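Local coordinates for calcium-dependent protein kinase, putative (Plasmodium falciparum, PDB 3MSE), which probably phosphorylates serine and threonine residues of proteins in response to calcium, which its C-terminal EF-hand region, the part modelled here, binds, at residues 142-145 against 146-150. Numbering follows the deposited sequence.
Sequences NDID and NFFLS
Leu-149 N gives its hydrogen to Asp-145 O at 3.1 Å, with 160° at the hydrogen, the shortest of four successive i to i+4 bonds across these segments of helix 141-152. The straightest runs from Asn-146 N to Asn-142 O, with 175° at the hydrogen. Ile-144 O accepts the backbone N-H of Phe-148 at 3.2 Å and has close carbon neighbours as well: Phe-148 CD2 reaches it at 3.4 Å, in the plane of the ring, and Phe-147 CB comes equally close.

On the buried side Ile-144 and Phe-148 lie alongside each other, pointing the same way. The CG2 branch of Ile-144 stands anti to its backbone N, where it touches Phe-148 CE2 at 3.8 Å, with CD2 also in contact. The ring of Phe-147 leads away from the preceding turn to meet Ile-19 and Ile-23 of helix 18-48. Ile-130 of helix 127-133 touches all three apolar residues.

At the outer face, Asn-146 CG lies beside its own backbone N (chi1 -66°), which brings the amide into van der Waals contact with Asn-142 O, 3.3 Å from CG. Asp-143 OD2 turns back to accept a hydrogen bond from Asp-140 N near the helix start.

The result is an amphipathic helix: its apolar side packs on helix 127-133, which carries the calcium ligand Asp-129, with the side chain of Phe-148 about 9 Å from the bound calcium ion, while the exposed side is mostly polar, Leu-149 being an apolar exception.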
loop_
_atom_site.group_PDB
_atom_site.type_symbol
_atom_site.label_atom_id
_atom_site.label_comp_id
_atom_site.label_asym_id
_atom_site.label_seq_id
_atom_site.Cartn_x
_atom_site.Cartn_y
_atom_site.Cartn_z
ATOM N N ASN A 142 -8.306 30.052 -11.910
ATOM C CA ASN A 142 -9.141 30.259 -10.718
ATOM C C ASN A 142 -9.069 29.059 -9.767
ATOM O O ASN A 142 -8.814 29.205 -8.569
ATOM C CB ASN A 142 -10.595 30.516 -11.134
ATOM C CG ASN A 142 -11.481 30.938 -9.960
ATOM O OD1 ASN A 142 -11.095 31.781 -9.139
ATOM N ND2 ASN A 142 -12.684 30.354 -9.884
ATOM N N ASP A 143 -9.266 27.873 -10.329
ATOM C CA ASP A 143 -9.189 26.627 -9.582
ATOM C C ASP A 143 -7.828 26.462 -8.895
ATOM O O ASP A 143 -7.755 26.089 -7.721
ATOM C CB ASP A 143 -9.473 25.449 -10.523
ATOM C CG ASP A 143 -10.810 25.590 -11.262
ATOM O OD1 ASP A 143 -11.857 25.706 -10.578
ATOM O OD2 ASP A 143 -10.819 25.577 -12.521
ATOM N N ILE A 144 -6.754 26.762 -9.626
ATOM C CA ILE A 144 -5.398 26.574 -9.113
ATOM C C ILE A 144 -5.133 27.468 -7.906
ATOM O O ILE A 144 -4.588 27.009 -6.901
ATOM C CB ILE A 144 -4.316 26.783 -10.214
ATOM C CG1 ILE A 144 -4.487 25.740 -11.329
ATOM C CG2 ILE A 144 -2.915 26.699 -9.618
ATOM C CD1 ILE A 144 -3.782 26.076 -12.618
ATOM N N ASP A 145 -5.515 28.740 -8.017
ATOM C CA ASP A 145 -5.323 29.715 -6.931
ATOM C C ASP A 145 -6.031 29.293 -5.653
ATOM O O ASP A 145 -5.444 29.376 -4.583
ATOM C CB ASP A 145 -5.786 31.116 -7.350
ATOM C CG ASP A 145 -4.749 31.851 -8.175
ATOM O OD1 ASP A 145 -3.541 31.666 -7.919
ATOM O OD2 ASP A 145 -5.149 32.608 -9.084
ATOM N N ASN A 146 -7.281 28.844 -5.782
ATOM C CA ASN A 146 -8.035 28.242 -4.673
ATOM C C ASN A 146 -7.249 27.146 -3.963
ATOM O O ASN A 146 -7.182 27.118 -2.730
ATOM C CB ASN A 146 -9.362 27.662 -5.167
ATOM C CG ASN A 146 -10.324 28.729 -5.661
ATOM O OD1 ASN A 146 -10.111 29.930 -5.444
ATOM N ND2 ASN A 146 -11.404 28.296 -6.325
ATOM N N PHE A 147 -6.644 26.252 -4.745
ATOM C CA PHE A 147 -5.888 25.143 -4.180
ATOM C C PHE A 147 -4.700 25.621 -3.335
ATOM O O PHE A 147 -4.445 25.074 -2.255
ATOM C CB PHE A 147 -5.451 24.163 -5.273
ATOM C CG PHE A 147 -4.442 23.149 -4.815
ATOM C CD1 PHE A 147 -3.096 23.301 -5.138
ATOM C CD2 PHE A 147 -4.831 22.050 -4.056
ATOM C CE1 PHE A 147 -2.154 22.372 -4.716
ATOM C CE2 PHE A 147 -3.898 21.114 -3.627
ATOM C CZ PHE A 147 -2.550 21.277 -3.960
ATOM N N PHE A 148 -3.989 26.641 -3.817
ATOM C CA PHE A 148 -2.829 27.178 -3.090
ATOM C C PHE A 148 -3.230 27.882 -1.789
ATOM O O PHE A 148 -2.529 27.782 -0.773
ATOM C CB PHE A 148 -1.976 28.085 -3.986
ATOM C CG PHE A 148 -0.957 27.328 -4.809
ATOM C CD1 PHE A 148 0.325 27.112 -4.321
ATOM C CD2 PHE A 148 -1.294 26.813 -6.062
ATOM C CE1 PHE A 148 1.261 26.405 -5.072
ATOM C CE2 PHE A 148 -0.368 26.105 -6.818
ATOM C CZ PHE A 148 0.906 25.893 -6.326
ATOM N N LEU A 149 -4.370 28.568 -1.827
ATOM C CA LEU A 149 -4.928 29.202 -0.644
ATOM C C LEU A 149 -5.326 28.152 0.400
ATOM O O LEU A 149 -5.008 28.299 1.593
ATOM C CB LEU A 149 -6.100 30.124 -1.022
ATOM C CG LEU A 149 -5.688 31.369 -1.837
ATOM C CD1 LEU A 149 -6.886 32.059 -2.503
ATOM C CD2 LEU A 149 -4.856 32.378 -1.011
ATOM N N SER A 150 -5.980 27.081 -0.057
ATOM C CA SER A 150 -6.353 25.971 0.822
ATOM C C SER A 150 -5.140 25.347 1.517
ATOM O O SER A 150 -5.136 25.188 2.739
ATOM C CB SER A 150 -7.158 24.915 0.067
ATOM O OG SER A 150 -8.381 25.452 -0.413
#